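Local coordinates for protein tartrate dehydrogenase/decarboxylase (Pseudomonas putida, PDB 3FLK) that oxidises (+)-tartrate to oxaloglycolate with NAD+, converts meso-tartrate to D-glycerate and oxidatively decarboxylates D-malate to pyruvate, using Mg2+ or Mn2+, at residues A[11-17]-A[76-80]; A[49-53]-A[83-89]; A[188-192]-A[242-247]. The protein carries 1 engineered substitution. Residue numbers count along the deposited sequence, not the author numbering.

Interaction 1. Residues A[11-17]-A[76-80]. Engineered in segment 76-80: G79 (natural residue Asp). With NAI (1,4-dihydronicotinamide adenine dinucleotide), chain F.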
loop_
_atom_site.group_PDB
_atom_site.type_symbol
_atom_site.label_atom_id
_atom_site.label_comp_id
_atom_site.label_asym_id
_atom_site.label_seq_id
_atom_site.Cartn_x
_atom_site.Cartn_y
_atom_site.Cartn_z
ATOM N N ILE A 11 -20.904 20.642 -1.623
ATOM C CA ILE A 11 -21.468 19.525 -0.869
ATOM C C ILE A 11 -20.490 19.132 0.240
ATOM O O ILE A 11 -19.549 18.374 -0.003
ATOM C CB ILE A 11 -21.778 18.299 -1.784
ATOM C CG1 ILE A 11 -22.592 18.721 -3.016
ATOM C CG2 ILE A 11 -22.506 17.200 -0.992
ATOM C CD1 ILE A 11 -22.834 17.606 -4.033
ATOM N N PRO A 12 -20.699 19.667 1.461
ATOM C CA PRO A 12 -19.778 19.399 2.571
ATOM C C PRO A 12 -19.729 17.928 3.007
ATOM O O PRO A 12 -18.651 17.416 3.315
ATOM C CB PRO A 12 -20.308 20.291 3.704
ATOM C CG PRO A 12 -21.715 20.591 3.350
ATOM C CD PRO A 12 -21.801 20.565 1.853
ATOM N N GLY A 13 -20.882 17.264 3.029
ATOM C CA GLY A 13 -20.961 15.868 3.449
ATOM C C GLY A 13 -20.934 15.695 4.957
ATOM O O GLY A 13 -21.699 16.346 5.674
ATOM N N ASP A 14 -20.042 14.825 5.429
ATOM C CA ASP A 14 -19.956 14.441 6.840
ATOM C C ASP A 14 -18.704 14.976 7.527
ATOM O O ASP A 14 -17.730 15.349 6.864
ATOM C CB ASP A 14 -19.953 12.911 6.979
ATOM C CG ASP A 14 -21.241 12.268 6.499
ATOM O OD1 ASP A 14 -22.331 12.770 6.838
ATOM O OD2 ASP A 14 -21.161 11.240 5.794
ATOM N N GLY A 15 -18.740 14.994 8.859
ATOM C CA GLY A 15 -17.556 15.238 9.684
ATOM C C GLY A 15 -16.809 16.506 9.326
ATOM O O GLY A 15 -17.425 17.554 9.132
ATOM N N ILE A 16 -15.484 16.404 9.220
ATOM C CA ILE A 16 -14.637 17.579 8.968
ATOM C C ILE A 16 -14.870 18.215 7.595
ATOM O O ILE A 16 -14.391 19.319 7.334
ATOM C CB ILE A 16 -13.121 17.302 9.196
ATOM C CG1 ILE A 16 -12.553 16.359 8.124
ATOM C CG2 ILE A 16 -12.872 16.787 10.614
ATOM C CD1 ILE A 16 -11.042 16.444 7.981
ATOM N N GLY A 17 -15.609 17.523 6.726
ATOM C CA GLY A 17 -16.074 18.115 5.472
ATOM C C GLY A 17 -16.877 19.376 5.741
ATOM O O GLY A 17 -16.811 20.337 4.975
ATOM N N GLY A 76 -16.716 17.907 0.190
ATOM C CA GLY A 76 -15.969 17.769 1.435
ATOM C C GLY A 76 -15.512 16.343 1.660
ATOM O O GLY A 76 -14.420 15.961 1.238
ATOM N N ALA A 77 -16.355 15.555 2.324
ATOM C CA ALA A 77 -16.061 14.156 2.620
ATOM C C ALA A 77 -17.326 13.428 3.048
ATOM O O ALA A 77 -18.273 14.047 3.525
ATOM C CB ALA A 77 -15.000 14.047 3.705
ATOM N N VAL A 78 -17.331 12.108 2.886
ATOM C CA VAL A 78 -18.494 11.308 3.255
ATOM C C VAL A 78 -18.117 10.098 4.111
ATOM O O VAL A 78 -17.142 9.394 3.828
ATOM C CB VAL A 78 -19.321 10.886 2.004
ATOM C CG1 VAL A 78 -18.561 9.872 1.140
ATOM C CG2 VAL A 78 -20.679 10.340 2.418
ATOM N N GLY A 79 -18.892 9.873 5.166
ATOM C CA GLY A 79 -18.703 8.708 6.014
ATOM C C GLY A 79 -18.885 9.027 7.479
ATOM O O GLY A 79 -18.352 10.015 7.983
ATOM N N TRP A 80 -19.659 8.187 8.155
ATOM C CA TRP A 80 -19.830 8.264 9.597
ATOM C C TRP A 80 -20.146 6.858 10.096
ATOM O O TRP A 80 -21.316 6.519 10.293
ATOM C CB TRP A 80 -20.937 9.259 9.974
ATOM C CG TRP A 80 -20.820 9.736 11.388
ATOM C CD1 TRP A 80 -21.539 9.299 12.464
ATOM C CD2 TRP A 80 -19.909 10.723 11.887
ATOM N NE1 TRP A 80 -21.137 9.958 13.603
ATOM C CE2 TRP A 80 -20.138 10.839 13.277
ATOM C CE3 TRP A 80 -18.922 11.523 11.294
ATOM C CZ2 TRP A 80 -19.418 11.726 14.086
ATOM C CZ3 TRP A 80 -18.203 12.405 12.100
ATOM C CH2 TRP A 80 -18.458 12.498 13.480
HETATM P PA NAI F . -9.651 9.951 7.236
HETATM O O1A NAI F . -8.917 10.561 6.103
HETATM O O2A NAI F . -10.955 10.599 7.468
HETATM O O5B NAI F . -8.763 10.075 8.562
HETATM C C5B NAI F . -7.540 9.394 8.729
HETATM C C4B NAI F . -6.684 10.100 9.775
HETATM O O4B NAI F . -6.172 11.306 9.239
HETATM C C3B NAI F . -7.481 10.462 11.021
HETATM O O3B NAI F . -6.674 10.223 12.149
HETATM C C2B NAI F . -7.760 11.943 10.858
HETATM O O2B NAI F . -7.817 12.617 12.094
HETATM C C1B NAI F . -6.610 12.427 9.991
HETATM N N9A NAI F . -7.037 13.515 9.095
HETATM C C8A NAI F . -7.800 13.402 7.961
HETATM N N7A NAI F . -7.961 14.636 7.434
HETATM C C5A NAI F . -7.317 15.530 8.207
HETATM C C6A NAI F . -7.166 16.911 8.123
HETATM N N6A NAI F . -7.712 17.589 7.116
HETATM N N1A NAI F . -6.432 17.569 9.089
HETATM C C2A NAI F . -5.855 16.872 10.129
HETATM N N3A NAI F . -6.009 15.500 10.199
HETATM C C4A NAI F . -6.731 14.841 9.259
HETATM O O3 NAI F . -9.787 8.372 6.907
HETATM P PN NAI F . -10.394 7.204 7.840
HETATM O O1N NAI F . -10.237 7.531 9.274
HETATM O O2N NAI F . -9.793 5.942 7.351
HETATM O O5D NAI F . -11.949 7.196 7.455
HETATM C C5D NAI F . -12.896 8.007 8.119
HETATM C C4D NAI F . -14.192 8.065 7.311
HETATM O O4D NAI F . -13.990 8.810 6.125
HETATM C C3D NAI F . -14.700 6.697 6.874
HETATM O O3D NAI F . -16.102 6.714 6.985
HETATM C C2D NAI F . -14.299 6.597 5.412
HETATM O O2D NAI F . -15.176 5.783 4.669
HETATM C C1D NAI F . -14.372 8.055 4.985
HETATM N N1N NAI F . -13.525 8.431 3.836
HETATM C C2N NAI F . -14.116 9.143 2.831
HETATM C C3N NAI F . -13.380 9.556 1.726
HETATM C C7N NAI F . -13.983 10.557 0.782
HETATM O O7N NAI F . -15.239 11.127 1.080
HETATM N N7N NAI F . -13.320 10.890 -0.325
HETATM C C4N NAI F . -12.024 9.236 1.657
HETATM C C5N NAI F . -11.423 8.514 2.688
HETATM C C6N NAI F . -12.188 8.114 3.784
#
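The C-terminal ends of two parallel strands meet here beside the nicotinamide half of the NADH pocket of this isocitrate/isopropylmalate dehydrogenase-type fold. G76 N donates to I11 O (2.9 Å), A77 N to P12 O (3.1 Å) and D14 N to A77 O (2.7 Å), so the pairing runs right up to the strand ends. The backbones crowd at G13, G17 and G76: G17 CA lies 4.1 Å from G76 CA, a CB on G13 would collide with A77 O, and one on G76 with both P12 O and G17 CA. Beyond the strand, D14 to G17 form a type II' turn closed by G17 N to D14 O (3.0 Å). The D14 carboxylate turns back across the gap, OD2 accepting from G79 N at 2.7 Å and fixing the loop after the second strand; its OD1 accepts from C49 N. G79 is an engineered replacement of Asp, with its CA 3.4 Å from NAI O3D. That loop presents V78 N to the carboxamide of the cofactor, 2.9 Å from O7N, while I16 CD1 reaches the adenine, 3.6 Å from N7A. W80 CZ3 lies 3.8 Å from G15 CA, so the ring touches the turn. In the sheet, strand 6-13 sits between 39-43 and 72-77; the turn leads directly into helix 17-35, and P12 packs on L18 and L21 of that helix.

Interaction 2. Residues A[49-53]-A[83-89]. With NAI (1,4-dihydronicotinamide adenine dinucleotide), chain F.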
loop_
_atom_site.group_PDB
_atom_site.type_symbol
_atom_site.label_atom_id
_atom_site.label_comp_id
_atom_site.label_asym_id
_atom_site.label_seq_id
_atom_site.Cartn_x
_atom_site.Cartn_y
_atom_site.Cartn_z
ATOM N N CYS A 49 -24.539 11.351 5.936
ATOM C CA CYS A 49 -25.155 10.313 6.752
ATOM C C CYS A 49 -26.374 10.812 7.531
ATOM O O CYS A 49 -27.254 10.023 7.872
ATOM C CB CYS A 49 -24.116 9.663 7.667
ATOM S SG CYS A 49 -22.897 8.679 6.743
ATOM N N ASP A 50 -26.429 12.118 7.795
ATOM C CA ASP A 50 -27.617 12.741 8.392
ATOM C C ASP A 50 -28.824 12.642 7.457
ATOM O O ASP A 50 -29.939 12.355 7.898
ATOM C CB ASP A 50 -27.347 14.202 8.765
ATOM C CG ASP A 50 -26.792 14.361 10.176
ATOM O OD1 ASP A 50 -26.570 13.343 10.871
ATOM O OD2 ASP A 50 -26.579 15.520 10.594
ATOM N N TYR A 51 -28.587 12.865 6.167
ATOM C CA TYR A 51 -29.617 12.693 5.147
ATOM C C TYR A 51 -30.043 11.227 5.047
ATOM O O TYR A 51 -31.216 10.935 4.815
ATOM C CB TYR A 51 -29.132 13.209 3.788
ATOM C CG TYR A 51 -30.224 13.326 2.741
ATOM C CD1 TYR A 51 -30.978 14.492 2.616
ATOM C CD2 TYR A 51 -30.495 12.271 1.870
ATOM C CE1 TYR A 51 -31.981 14.604 1.655
ATOM C CE2 TYR A 51 -31.496 12.372 0.904
ATOM C CZ TYR A 51 -32.233 13.540 0.804
ATOM O OH TYR A 51 -33.220 13.639 -0.149
ATOM N N TYR A 52 -29.088 10.317 5.233
ATOM C CA TYR A 52 -29.369 8.883 5.204
ATOM C C TYR A 52 -30.265 8.434 6.362
ATOM O O TYR A 52 -31.170 7.624 6.169
ATOM C CB TYR A 52 -28.070 8.067 5.194
ATOM C CG TYR A 52 -28.285 6.578 5.003
ATOM C CD1 TYR A 52 -28.300 6.014 3.729
ATOM C CD2 TYR A 52 -28.478 5.735 6.097
ATOM C CE1 TYR A 52 -28.502 4.650 3.547
ATOM C CE2 TYR A 52 -28.680 4.370 5.928
ATOM C CZ TYR A 52 -28.689 3.835 4.651
ATOM O OH TYR A 52 -28.888 2.485 4.479
ATOM N N LEU A 53 -30.004 8.953 7.559
ATOM C CA LEU A 53 -30.771 8.570 8.748
ATOM C C LEU A 53 -32.227 9.045 8.684
ATOM O O LEU A 53 -33.105 8.461 9.324
ATOM C CB LEU A 53 -30.091 9.079 10.024
ATOM C CG LEU A 53 -28.724 8.495 10.403
ATOM C CD1 LEU A 53 -28.156 9.236 11.606
ATOM C CD2 LEU A 53 -28.789 6.993 10.680
ATOM N N LYS A 83 -22.820 5.495 12.615
ATOM C CA LYS A 83 -24.241 5.491 12.273
ATOM C C LYS A 83 -24.572 4.760 10.972
ATOM O O LYS A 83 -25.655 4.187 10.839
ATOM C CB LYS A 83 -24.784 6.926 12.224
ATOM C CG LYS A 83 -24.849 7.621 13.588
ATOM C CD LYS A 83 -26.009 7.097 14.434
ATOM C CE LYS A 83 -25.866 7.497 15.896
ATOM N NZ LYS A 83 -26.054 8.963 16.111
ATOM N N VAL A 84 -23.644 4.798 10.014
ATOM C CA VAL A 84 -23.857 4.209 8.686
ATOM C C VAL A 84 -22.586 3.487 8.230
ATOM O O VAL A 84 -21.503 4.068 8.277
ATOM C CB VAL A 84 -24.239 5.294 7.630
ATOM C CG1 VAL A 84 -24.485 4.673 6.247
ATOM C CG2 VAL A 84 -25.459 6.094 8.071
ATOM N N PRO A 85 -22.709 2.212 7.803
ATOM C CA PRO A 85 -21.561 1.463 7.277
ATOM C C PRO A 85 -20.820 2.211 6.159
ATOM O O PRO A 85 -21.451 2.888 5.343
ATOM C CB PRO A 85 -22.205 0.182 6.742
ATOM C CG PRO A 85 -23.406 -0.007 7.622
ATOM C CD PRO A 85 -23.933 1.388 7.813
ATOM N N ASP A 86 -19.492 2.090 6.141
ATOM C CA ASP A 86 -18.644 2.809 5.180
ATOM C C ASP A 86 -18.915 2.437 3.718
ATOM O O ASP A 86 -18.808 3.287 2.833
ATOM C CB ASP A 86 -17.157 2.609 5.502
ATOM C CG ASP A 86 -16.669 3.498 6.647
ATOM O OD1 ASP A 86 -17.367 4.472 7.015
ATOM O OD2 ASP A 86 -15.574 3.215 7.181
ATOM N N HIS A 87 -19.265 1.178 3.465
ATOM C CA HIS A 87 -19.561 0.748 2.096
ATOM C C HIS A 87 -20.898 1.302 1.608
ATOM O O HIS A 87 -21.060 1.574 0.421
ATOM C CB HIS A 87 -19.482 -0.778 1.940
ATOM C CG HIS A 87 -20.582 -1.525 2.627
ATOM N ND1 HIS A 87 -20.559 -1.815 3.973
ATOM C CD2 HIS A 87 -21.733 -2.056 2.147
ATOM C CE1 HIS A 87 -21.653 -2.483 4.298
ATOM N NE2 HIS A 87 -22.380 -2.644 3.206
ATOM N N ILE A 88 -21.842 1.492 2.528
ATOM C CA ILE A 88 -23.133 2.087 2.182
ATOM C C ILE A 88 -22.990 3.580 1.866
ATOM O O ILE A 88 -23.490 4.045 0.841
ATOM C CB ILE A 88 -24.204 1.829 3.276
ATOM C CG1 ILE A 88 -24.559 0.336 3.311
ATOM C CG2 ILE A 88 -25.453 2.681 3.032
ATOM C CD1 ILE A 88 -25.418 -0.093 4.493
ATOM N N SER A 89 -22.295 4.317 2.733
ATOM C CA SER A 89 -22.122 5.759 2.549
ATOM C C SER A 89 -21.337 6.128 1.289
ATOM O O SER A 89 -21.759 7.005 0.532
ATOM C CB SER A 89 -21.498 6.411 3.792
ATOM O OG SER A 89 -20.224 5.874 4.085
HETATM P PA NAI F . -9.651 9.951 7.236
HETATM O O1A NAI F . -8.917 10.561 6.103
HETATM O O2A NAI F . -10.955 10.599 7.468
HETATM O O5B NAI F . -8.763 10.075 8.562
HETATM C C5B NAI F . -7.540 9.394 8.729
HETATM C C4B NAI F . -6.684 10.100 9.775
HETATM O O4B NAI F . -6.172 11.306 9.239
HETATM C C3B NAI F . -7.481 10.462 11.021
HETATM O O3B NAI F . -6.674 10.223 12.149
HETATM C C2B NAI F . -7.760 11.943 10.858
HETATM O O2B NAI F . -7.817 12.617 12.094
HETATM C C1B NAI F . -6.610 12.427 9.991
HETATM N N9A NAI F . -7.037 13.515 9.095
HETATM C C8A NAI F . -7.800 13.402 7.961
HETATM N N7A NAI F . -7.961 14.636 7.434
HETATM C C5A NAI F . -7.317 15.530 8.207
HETATM C C6A NAI F . -7.166 16.911 8.123
HETATM N N6A NAI F . -7.712 17.589 7.116
HETATM N N1A NAI F . -6.432 17.569 9.089
HETATM C C2A NAI F . -5.855 16.872 10.129
HETATM N N3A NAI F . -6.009 15.500 10.199
HETATM C C4A NAI F . -6.731 14.841 9.259
HETATM O O3 NAI F . -9.787 8.372 6.907
HETATM P PN NAI F . -10.394 7.204 7.840
HETATM O O1N NAI F . -10.237 7.531 9.274
HETATM O O2N NAI F . -9.793 5.942 7.351
HETATM O O5D NAI F . -11.949 7.196 7.455
HETATM C C5D NAI F . -12.896 8.007 8.119
HETATM C C4D NAI F . -14.192 8.065 7.311
HETATM O O4D NAI F . -13.990 8.810 6.125
HETATM C C3D NAI F . -14.700 6.697 6.874
HETATM O O3D NAI F . -16.102 6.714 6.985
HETATM C C2D NAI F . -14.299 6.597 5.412
HETATM O O2D NAI F . -15.176 5.783 4.669
HETATM C C1D NAI F . -14.372 8.055 4.985
HETATM N N1N NAI F . -13.525 8.431 3.836
HETATM C C2N NAI F . -14.116 9.143 2.831
HETATM C C3N NAI F . -13.380 9.556 1.726
HETATM C C7N NAI F . -13.983 10.557 0.782
HETATM O O7N NAI F . -15.239 11.127 1.080
HETATM N N7N NAI F . -13.320 10.890 -0.325
HETATM C C4N NAI F . -12.024 9.236 1.657
HETATM C C5N NAI F . -11.423 8.514 2.688
HETATM C C6N NAI F . -12.188 8.114 3.784
#
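C49 opens helix 49-55, whose first turn packs against the loop and helix start at 83-89 near the NADH pocket of the isocitrate/isopropylmalate dehydrogenase fold. Its SG lies 3.7 Å from V84 CB and 4.0 Å from S89 CB, filling the buried end of the contact. Y51, out of reach of 83-89, stacks on H55. Y52 supplies the broad surface: V84 CG1 sits over one ring face in a CH-pi contact, 4.3 Å from the centroid, V84 CG2 approaches Y52 CD2 at 3.6 Å, and I88 CG2 comes 3.7 Å from Y52 CE1. L53 completes the patch toward solvent, its CD1 4.1 Å from K83 CB. The contact is thus apolar packing, with V84 at its centre. P85 is the N-cap of helix 86-91, whose first residue, D86, takes no part in the packing; its carboxylate serves the cofactor and the second subunit: OD2 is hydrogen-bonded to NE2 of H223 of that subunit, and OD1 accepts from NAI O3D at 2.6 Å.

Interaction 3. Residues A[188-192]-A[242-247]. With OXL (oxalate ion), chain O.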
loop_
_atom_site.group_PDB
_atom_site.type_symbol
_atom_site.label_atom_id
_atom_site.label_comp_id
_atom_site.label_asym_id
_atom_site.label_seq_id
_atom_site.Cartn_x
_atom_site.Cartn_y
_atom_site.Cartn_z
ATOM N N THR A 188 5.757 6.187 -13.975
ATOM C CA THR A 188 5.857 4.939 -13.221
ATOM C C THR A 188 4.477 4.296 -13.157
ATOM O O THR A 188 3.501 4.940 -12.772
ATOM C CB THR A 188 6.406 5.164 -11.790
ATOM O OG1 THR A 188 7.699 5.769 -11.866
ATOM C CG2 THR A 188 6.522 3.842 -11.029
ATOM N N SER A 189 4.403 3.032 -13.562
ATOM C CA SER A 189 3.161 2.276 -13.518
ATOM C C SER A 189 3.150 1.366 -12.293
ATOM O O SER A 189 4.058 0.554 -12.112
ATOM C CB SER A 189 3.004 1.445 -14.796
ATOM O OG SER A 189 1.730 0.820 -14.835
ATOM N N ALA A 190 2.129 1.516 -11.450
ATOM C CA ALA A 190 1.944 0.619 -10.311
ATOM C C ALA A 190 1.347 -0.698 -10.791
ATOM O O ALA A 190 0.337 -0.708 -11.498
ATOM C CB ALA A 190 1.048 1.260 -9.253
ATOM N N THR A 191 1.975 -1.803 -10.406
ATOM C CA THR A 191 1.506 -3.126 -10.814
ATOM C C THR A 191 1.608 -4.170 -9.690
ATOM O O THR A 191 2.116 -3.883 -8.609
ATOM C CB THR A 191 2.230 -3.607 -12.115
ATOM O OG1 THR A 191 1.579 -4.777 -12.631
ATOM C CG2 THR A 191 3.698 -3.914 -11.864
ATOM N N LYS A 192 1.083 -5.366 -9.949
ATOM C CA LYS A 192 1.315 -6.538 -9.100
ATOM C C LYS A 192 1.096 -7.786 -9.944
ATOM O O LYS A 192 0.262 -8.639 -9.631
ATOM C CB LYS A 192 0.422 -6.536 -7.848
ATOM C CG LYS A 192 1.029 -7.288 -6.653
ATOM C CD LYS A 192 2.492 -6.889 -6.438
ATOM C CE LYS A 192 3.051 -7.367 -5.112
ATOM N NZ LYS A 192 3.414 -8.812 -5.110
ATOM N N VAL A 242 1.098 6.319 -12.373
ATOM C CA VAL A 242 -0.207 5.861 -12.840
ATOM C C VAL A 242 -0.562 4.530 -12.171
ATOM O O VAL A 242 0.283 3.638 -12.045
ATOM C CB VAL A 242 -0.285 5.800 -14.402
ATOM C CG1 VAL A 242 0.685 4.764 -14.985
ATOM C CG2 VAL A 242 -1.722 5.558 -14.880
ATOM N N ALA A 243 -1.810 4.414 -11.725
ATOM C CA ALA A 243 -2.229 3.281 -10.902
ATOM C C ALA A 243 -3.717 2.982 -11.031
ATOM O O ALA A 243 -4.503 3.843 -11.435
ATOM C CB ALA A 243 -1.862 3.534 -9.434
ATOM N N SER A 244 -4.090 1.751 -10.683
ATOM C CA SER A 244 -5.488 1.326 -10.612
ATOM C C SER A 244 -6.214 2.025 -9.456
ATOM O O SER A 244 -5.589 2.730 -8.658
ATOM C CB SER A 244 -5.554 -0.187 -10.402
ATOM O OG SER A 244 -5.054 -0.518 -9.114
ATOM N N ASN A 245 -7.523 1.803 -9.366
ATOM C CA ASN A 245 -8.373 2.409 -8.336
ATOM C C ASN A 245 -7.834 2.219 -6.918
ATOM O O ASN A 245 -7.675 3.192 -6.170
ATOM C CB ASN A 245 -9.799 1.854 -8.439
ATOM C CG ASN A 245 -10.865 2.901 -8.167
ATOM O OD1 ASN A 245 -10.667 3.833 -7.384
ATOM N ND2 ASN A 245 -12.014 2.746 -8.817
ATOM N N LEU A 246 -7.544 0.970 -6.562
ATOM C CA LEU A 246 -7.015 0.635 -5.239
ATOM C C LEU A 246 -5.575 1.106 -5.016
ATOM O O LEU A 246 -5.268 1.713 -3.982
ATOM C CB LEU A 246 -7.114 -0.875 -4.981
ATOM C CG LEU A 246 -6.442 -1.426 -3.713
ATOM C CD1 LEU A 246 -7.089 -0.869 -2.447
ATOM C CD2 LEU A 246 -6.486 -2.947 -3.714
ATOM N N PHE A 247 -4.694 0.809 -5.968
ATOM C CA PHE A 247 -3.279 1.152 -5.813
ATOM C C PHE A 247 -3.073 2.668 -5.751
ATOM O O PHE A 247 -2.268 3.152 -4.953
ATOM C CB PHE A 247 -2.412 0.505 -6.906
ATOM C CG PHE A 247 -2.331 -1.006 -6.819
ATOM C CD1 PHE A 247 -2.746 -1.690 -5.671
ATOM C CD2 PHE A 247 -1.807 -1.741 -7.878
ATOM C CE1 PHE A 247 -2.664 -3.083 -5.594
ATOM C CE2 PHE A 247 -1.718 -3.136 -7.811
ATOM C CZ PHE A 247 -2.149 -3.807 -6.669
HETATM C C1 OXL O . 5.442 -11.525 -1.531
HETATM C C2 OXL O . 5.313 -11.074 -2.921
HETATM O O1 OXL O . 6.029 -10.776 -0.712
HETATM O O2 OXL O . 4.841 -11.848 -3.787
HETATM O O3 OXL O . 4.967 -12.631 -1.192
HETATM O O4 OXL O . 5.680 -9.909 -3.205
HETATM O O HOH W 1 -2.331 -0.369 -11.102
#
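Strands 186-191 and 240-243 pair in parallel in the large sheet, and the chain beyond each leads to an active site at the subunit interface, K192 to one and helix 245-258, carrying D249, to the other. V242 N donates to T188 O (2.8 Å) and A190 N to V242 O (2.9 Å). S189 and V242 direct their side chains to the same sheet face, CB to CG1 4.1 Å; S189 OG, at chi1 t, bonds W203. On the other face A190 CB meets A243 CB at 3.7 Å and F247 CB at 4.2 Å. F247, at chi1 m, turns its ring edge to A190 O, CZ 3.9 Å from K192 CB. K192 then leads away, its chi angles t, p, t, p carrying NZ to a hydrogen bond with oxalate O4 (3.2 Å); NZ also salt-bridges D249 of the second subunit. Where the strands diverge, a water bridges A190 O (2.7 Å) and S244 N (2.8 Å). S244, at chi1 p, N-caps helix 245-258, OG accepting a weak bond from F247 N (3.4 Å). Strand 186-191 lies between 240-243 and 218-223, with helix 224-233 packed on A190 and F247, and helix 199-211 touching S189, T191, K192 and F247.

In the fold
Interactions 1 and 2 adjoin, centres 11 Å apart, and their segments alternate along the chain: strand 6-13, helix 49-55, strand 72-77, helix 86-91. D14 OD1 and C49 N, 2.8 Å apart, are hydrogen-bonded and tie the two together, and both contacts touch the same NADH. Interaction 3 follows later in sequence, 27 Å from interaction 1 and 29 Å from interaction 2 between centres, across the chain's centre from interaction 1. The ten-stranded mixed sheet links 1 and 3, which join neighbouring strands near its two ends. Interactions 2 and 3 both touch the second subunit, and K192 reaches the oxalate bound by arginines of that subunit, so each active site of the homodimer draws on both chains.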